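Local coordinates for protein O-methyltransferase (Burkholderia thailandensis, PDB 3MCZ) that probably transfers the methyl group of S-adenosylmethionine to a hydroxyl group of an as yet unnamed substrate, working as a dimer, at residues 194-197 with 198-201; 315-318 with 319-323. All coordinates share one frame; numbering follows the deposited sequence. Where two conformers were deposited one is given.

How the contacts relate
Both contacts are local and each sits at a helix end: contact 1 at the C-terminal end of helix 192-200, contact 2 at the start of helix 319-328. Their centres are 27 Å apart and they do not touch. Each helix packs on the seven-stranded sheet of the methyltransferase domain, but against different strands: contact 1 meets strands 182-186 and 231-235, whereas contact 2 meets strand 281-288. Contact 1 is only partly buried, with leucines inward, arginines outward and weakening backbone bonds where the helix ends. Contact 2 is largely buried and relies on a proline carbonyl, a bridging water and an aromatic pair; its loop also reaches the second subunit.

Contact 1 of 2, residues 194-197 with 198-201; sequences LAQV and LRRH
Leu194 and Leu198, one helical turn apart, meet through their CD1 methyls at 3.7 Å, the two side chains slanting across each other. Leu194 CG stands anti to the backbone N (chi1 -178°), which carries its branch along the helix toward Leu198. The backbone bond from Leu198 N to Leu194 O, 2.9 Å, is nearly straight. On another side of the helix Gln196 and Arg199 run alongside, pointing the same way. Gln196 is modelled in two conformers; in the one given its NE2 lies over one face of the Arg199 guanidinium, a doubtful approach, since both groups are donors and form no hydrogen bond, and Gln196 OE1 bonds instead to Gln165 of helix 150-172. The helix is the crossover of a beta-alpha-beta unit between strands 182-186 and 205-210 of the Rossmann-like methyltransferase domain, and both leucines also touch Val231 of the sheet. At its end Val197 O receives two weak bonds, from Arg200 N and, at 3.2 Å, from His201 N, where the chain leaves helical geometry. His201 turns its ring edge to this oxygen, with CD2 3.3 Å from Val197 O, while His201 NE2 bonds to Ser172 O.

Contact 2 of 2, residues 315-318 with 319-323; sequences ELHP and TPWIA
This is the N-terminal end of helix 319-328 in the methyltransferase domain, with Pro318 at the N-cap position and its carbonyl starting the helical hydrogen-bond pattern. Ile322 N donates to Pro318 O at 3.0 Å, an almost straight bond (167°), and Trp321 N adds a weak, strongly bent one to the same oxygen. Apolar atoms crowd round this acceptor: Trp321 CB comes within 3.3 Å of Pro318 O, and Ile322 CG1 also lies close to it. Pro318 CB packs against Pro320 CD and Trp321 CB, both at 4.1 Å, so the CB side of Pro318 touches the first turn. With its CG anti to the backbone N (chi1 178°), Trp321 swings its indole back toward the loop, where it runs side by side with His317. The histidine ring and the six-membered indole ring are inclined at 45°, and the closest approach is His317 CB to Trp321 CE3, 3.9 Å. A water ties the loop to the helix start by donating to His317 O at 2.7 Å and accepting from Thr319 OG1 at 2.6 Å; that hydroxyl also bonds to Met290 N. His317 NE2 is hydrogen-bonded to Phe261 O, which limits the rotation of the ring. Trp321 rests on Ala263 and Arg267 of helix 263-275, Ile322 touches Ile270 of that helix and Ile285 and Thr287 of strand 281-288, and Leu316 touches the same strand and helix 298-310.

Contact 1 of 2, residues 194-197 with 198-201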
ATOM      1  N   LEU A 194     -28.948  12.062  10.033  1.00 16.50           N
ATOM      2  CA  LEU A 194     -30.168  12.815  10.323  1.00 16.71           C
ATOM      3  C   LEU A 194     -31.303  12.450   9.386  1.00 16.35           C
ATOM      4  O   LEU A 194     -32.427  12.242   9.829  1.00 15.03           O
ATOM      5  CB  LEU A 194     -29.901  14.302  10.251  1.00 16.46           C
ATOM      6  CG  LEU A 194     -31.124  15.153  10.594  1.00 17.45           C
ATOM      7  CD1 LEU A 194     -31.540  14.906  12.059  1.00 18.61           C
ATOM      8  CD2 LEU A 194     -30.843  16.598  10.366  1.00 18.80           C
ATOM      9  N   ALA A 195     -31.000  12.366   8.086  1.00 16.33           N
ATOM     10  CA  ALA A 195     -31.994  12.060   7.092  1.00 16.51           C
ATOM     11  C   ALA A 195     -32.630  10.696   7.354  1.00 16.55           C
ATOM     12  O   ALA A 195     -33.851  10.552   7.271  1.00 16.16           O
ATOM     13  CB  ALA A 195     -31.374  12.119   5.672  1.00 16.12           C
ATOM     14  N   GLN A 196     -31.816   9.688   7.670  1.00 15.89           N
ATOM     15  CA  GLN A 196     -32.340   8.349   7.869  0.50 16.31           C
ATOM     16  C   GLN A 196     -33.159   8.283   9.154  1.00 16.06           C
ATOM     17  O   GLN A 196     -34.147   7.559   9.222  1.00 17.20           O
ATOM     18  CB  GLN A 196     -31.214   7.317   7.889  0.50 16.55           C
ATOM     19  CG  GLN A 196     -30.738   6.919   6.511  0.50 18.42           C
ATOM     20  CD  GLN A 196     -31.394   5.645   6.027  0.50 20.64           C
ATOM     21  OE1 GLN A 196     -30.767   4.584   6.006  0.50 23.47           O
ATOM     22  NE2 GLN A 196     -32.659   5.734   5.652  0.50 21.66           N
ATOM     23  N   VAL A 197     -32.734   9.034  10.159  1.00 15.56           N
ATOM     24  CA  VAL A 197     -33.451   9.140  11.430  1.00 15.05           C
ATOM     25  C   VAL A 197     -34.832   9.781  11.155  1.00 14.25           C
ATOM     26  O   VAL A 197     -35.836   9.250  11.576  1.00 13.22           O
ATOM     27  CB  VAL A 197     -32.665   9.990  12.471  1.00 15.58           C
ATOM     28  CG1 VAL A 197     -33.550  10.318  13.688  1.00 17.07           C
ATOM     29  CG2 VAL A 197     -31.363   9.238  12.956  1.00 16.24           C
ATOM     30  N   LEU A 198     -34.876  10.891  10.415  1.00 13.22           N
ATOM     31  CA  LEU A 198     -36.164  11.547  10.124  1.00 13.87           C
ATOM     32  C   LEU A 198     -37.100  10.655   9.292  1.00 14.85           C
ATOM     33  O   LEU A 198     -38.301  10.658   9.518  1.00 14.88           O
ATOM     34  CB  LEU A 198     -35.957  12.919   9.473  1.00 13.98           C
ATOM     35  CG  LEU A 198     -35.872  14.139  10.424  1.00 14.15           C
ATOM     36  CD1 LEU A 198     -35.038  13.828  11.671  1.00 13.88           C
ATOM     37  CD2 LEU A 198     -35.363  15.403   9.705  1.00 17.80           C
ATOM     38  N   ARG A 199     -36.563   9.861   8.374  1.00 16.13           N
ATOM     39  CA  ARG A 199     -37.392   9.012   7.509  1.00 17.92           C
ATOM     40  C   ARG A 199     -38.189   8.025   8.319  1.00 17.85           C
ATOM     41  O   ARG A 199     -39.368   7.788   8.060  1.00 16.68           O
ATOM     42  CB  ARG A 199     -36.525   8.212   6.539  1.00 20.20           C
ATOM     43  CG  ARG A 199     -36.035   9.015   5.331  1.00 25.16           C
ATOM     44  CD  ARG A 199     -36.430   8.357   4.004  1.00 33.29           C
ATOM     45  NE  ARG A 199     -35.308   7.634   3.396  1.00 39.71           N
ATOM     46  CZ  ARG A 199     -35.028   6.339   3.579  1.00 44.18           C
ATOM     47  NH1 ARG A 199     -33.970   5.819   2.959  1.00 44.14           N
ATOM     48  NH2 ARG A 199     -35.793   5.555   4.355  1.00 45.97           N
ATOM     49  N   ARG A 200     -37.521   7.498   9.338  1.00 17.41           N
ATOM     50  CA  ARG A 200     -38.040   6.450  10.176  1.00 18.49           C
ATOM     51  C   ARG A 200     -38.989   6.981  11.269  1.00 16.85           C
ATOM     52  O   ARG A 200     -39.801   6.234  11.814  1.00 16.27           O
ATOM     53  CB  ARG A 200     -36.829   5.745  10.800  1.00 19.69           C
ATOM     54  CG  ARG A 200     -37.133   4.986  12.008  1.00 24.07           C
ATOM     55  CD  ARG A 200     -36.399   3.707  12.079  1.00 28.64           C
ATOM     56  NE  ARG A 200     -37.164   2.708  12.820  1.00 33.01           N
ATOM     57  CZ  ARG A 200     -36.648   1.540  13.203  1.00 36.59           C
ATOM     58  NH1 ARG A 200     -37.406   0.677  13.887  1.00 39.54           N
ATOM     59  NH2 ARG A 200     -35.383   1.228  12.898  1.00 33.86           N
ATOM     60  N   HIS A 201     -38.848   8.257  11.594  1.00 14.89           N
ATOM     61  CA  HIS A 201     -39.547   8.878  12.716  1.00 13.33           C
ATOM     62  C   HIS A 201     -40.264  10.140  12.246  1.00 12.64           C
ATOM     63  O   HIS A 201     -39.721  11.243  12.341  1.00 11.89           O
ATOM     64  CB  HIS A 201     -38.542   9.209  13.838  1.00 12.68           C
ATOM     65  CG  HIS A 201     -37.883   8.001  14.446  1.00 14.31           C
ATOM     66  ND1 HIS A 201     -38.512   7.173  15.354  1.00 16.09           N
ATOM     67  CD2 HIS A 201     -36.649   7.475  14.254  1.00 13.64           C
ATOM     68  CE1 HIS A 201     -37.681   6.207  15.714  1.00 13.32           C
ATOM     69  NE2 HIS A 201     -36.553   6.362  15.054  1.00 15.38           N
TER

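Contact 2 of 2, residues 315-318 with 319-323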
ATOM      1  N   GLU A 315      -6.918  13.615  15.418  1.00 14.29           N
ATOM      2  CA  GLU A 315      -6.479  12.722  16.469  1.00 14.47           C
ATOM      3  C   GLU A 315      -7.680  11.988  17.003  1.00 15.29           C
ATOM      4  O   GLU A 315      -8.728  12.629  17.215  1.00 17.10           O
ATOM      5  CB  GLU A 315      -5.856  13.539  17.592  1.00 15.37           C
ATOM      6  CG  GLU A 315      -5.537  12.722  18.845  1.00 16.43           C
ATOM      7  CD  GLU A 315      -4.822  13.525  19.950  1.00 19.29           C
ATOM      8  OE1 GLU A 315      -4.812  14.780  19.891  1.00 19.42           O
ATOM      9  OE2 GLU A 315      -4.280  12.878  20.899  1.00 21.20           O
ATOM     10  N   LEU A 316      -7.560  10.688  17.239  1.00 15.13           N
ATOM     11  CA  LEU A 316      -8.658   9.926  17.818  1.00 14.85           C
ATOM     12  C   LEU A 316      -8.474  10.011  19.320  1.00 15.28           C
ATOM     13  O   LEU A 316      -7.445   9.662  19.804  1.00 17.31           O
ATOM     14  CB  LEU A 316      -8.669   8.459  17.353  1.00 14.60           C
ATOM     15  CG  LEU A 316      -9.861   7.609  17.825  1.00 13.61           C
ATOM     16  CD1 LEU A 316     -11.223   8.215  17.453  1.00 14.48           C
ATOM     17  CD2 LEU A 316      -9.707   6.141  17.289  1.00 14.00           C
ATOM     18  N   HIS A 317      -9.485  10.488  20.041  1.00 14.28           N
ATOM     19  CA  HIS A 317      -9.458  10.567  21.483  1.00 15.05           C
ATOM     20  C   HIS A 317     -10.000   9.277  22.110  1.00 14.54           C
ATOM     21  O   HIS A 317     -10.950   8.675  21.574  1.00 13.91           O
ATOM     22  CB  HIS A 317     -10.262  11.784  21.944  1.00 14.58           C
ATOM     23  CG  HIS A 317      -9.789  13.049  21.302  1.00 16.50           C
ATOM     24  ND1 HIS A 317      -8.528  13.558  21.533  1.00 22.04           N
ATOM     25  CD2 HIS A 317     -10.372  13.867  20.403  1.00 17.37           C
ATOM     26  CE1 HIS A 317      -8.365  14.655  20.811  1.00 21.07           C
ATOM     27  NE2 HIS A 317      -9.472  14.869  20.123  1.00 17.37           N
ATOM     28  N   PRO A 318      -9.398   8.849  23.223  1.00 15.40           N
ATOM     29  CA  PRO A 318      -9.900   7.634  23.850  1.00 15.33           C
ATOM     30  C   PRO A 318     -11.365   7.704  24.239  1.00 15.61           C
ATOM     31  O   PRO A 318     -11.839   8.714  24.749  1.00 15.52           O
ATOM     32  CB  PRO A 318      -9.013   7.456  25.081  1.00 16.11           C
ATOM     33  CG  PRO A 318      -7.718   8.230  24.743  1.00 16.91           C
ATOM     34  CD  PRO A 318      -8.166   9.361  23.873  1.00 15.79           C
ATOM     35  N   THR A 319     -12.053   6.585  24.035  1.00 14.92           N
ATOM     36  CA  THR A 319     -13.474   6.500  24.294  1.00 14.76           C
ATOM     37  C   THR A 319     -13.833   6.708  25.752  1.00 14.83           C
ATOM     38  O   THR A 319     -14.794   7.404  26.023  1.00 13.93           O
ATOM     39  CB  THR A 319     -14.036   5.170  23.702  1.00 14.25           C
ATOM     40  OG1 THR A 319     -13.608   5.087  22.324  1.00 15.29           O
ATOM     41  CG2 THR A 319     -15.560   5.149  23.790  1.00 14.52           C
ATOM     42  N   PRO A 320     -13.078   6.113  26.695  1.00 14.45           N
ATOM     43  CA  PRO A 320     -13.347   6.419  28.093  1.00 14.97           C
ATOM     44  C   PRO A 320     -13.138   7.887  28.450  1.00 15.30           C
ATOM     45  O   PRO A 320     -13.813   8.397  29.350  1.00 14.68           O
ATOM     46  CB  PRO A 320     -12.346   5.539  28.869  1.00 14.74           C
ATOM     47  CG  PRO A 320     -12.024   4.415  27.912  1.00 14.70           C
ATOM     48  CD  PRO A 320     -12.028   5.090  26.557  1.00 14.85           C
ATOM     49  N   TRP A 321     -12.222   8.563  27.760  1.00 15.30           N
ATOM     50  CA  TRP A 321     -11.989   9.989  28.018  1.00 15.49           C
ATOM     51  C   TRP A 321     -13.200  10.799  27.527  1.00 15.82           C
ATOM     52  O   TRP A 321     -13.700  11.676  28.242  1.00 14.67           O
ATOM     53  CB  TRP A 321     -10.708  10.477  27.337  1.00 16.19           C
ATOM     54  CG  TRP A 321     -10.465  11.919  27.540  1.00 15.72           C
ATOM     55  CD1 TRP A 321      -9.861  12.511  28.602  1.00 18.38           C
ATOM     56  CD2 TRP A 321     -10.836  12.958  26.650  1.00 15.82           C
ATOM     57  NE1 TRP A 321      -9.841  13.876  28.432  1.00 16.94           N
ATOM     58  CE2 TRP A 321     -10.465  14.173  27.247  1.00 18.54           C
ATOM     59  CE3 TRP A 321     -11.489  12.982  25.424  1.00 14.41           C
ATOM     60  CZ2 TRP A 321     -10.681  15.406  26.631  1.00 15.29           C
ATOM     61  CZ3 TRP A 321     -11.690  14.219  24.804  1.00 17.78           C
ATOM     62  CH2 TRP A 321     -11.273  15.404  25.409  1.00 17.20           C
ATOM     63  N   ILE A 322     -13.670  10.491  26.321  1.00 15.44           N
ATOM     64  CA  ILE A 322     -14.894  11.125  25.810  1.00 15.60           C
ATOM     65  C   ILE A 322     -16.068  10.902  26.786  1.00 14.94           C
ATOM     66  O   ILE A 322     -16.793  11.838  27.130  1.00 13.69           O
ATOM     67  CB  ILE A 322     -15.268  10.635  24.387  1.00 15.56           C
ATOM     68  CG1 ILE A 322     -14.147  10.994  23.400  1.00 14.97           C
ATOM     69  CG2 ILE A 322     -16.603  11.260  23.965  1.00 13.98           C
ATOM     70  CD1 ILE A 322     -14.223  10.313  21.951  1.00 10.91           C
ATOM     71  N   ALA A 323     -16.248   9.661  27.230  1.00 14.73           N
ATOM     72  CA  ALA A 323     -17.327   9.358  28.128  1.00 14.16           C
ATOM     73  C   ALA A 323     -17.232  10.158  29.416  1.00 14.07           C
ATOM     74  O   ALA A 323     -18.262  10.640  29.922  1.00 14.74           O
ATOM     75  CB  ALA A 323     -17.409   7.832  28.409  1.00 14.30           C
TER
HETATM   76  O   HOH W   1     -13.027   7.074  20.812  1.00 14.20           O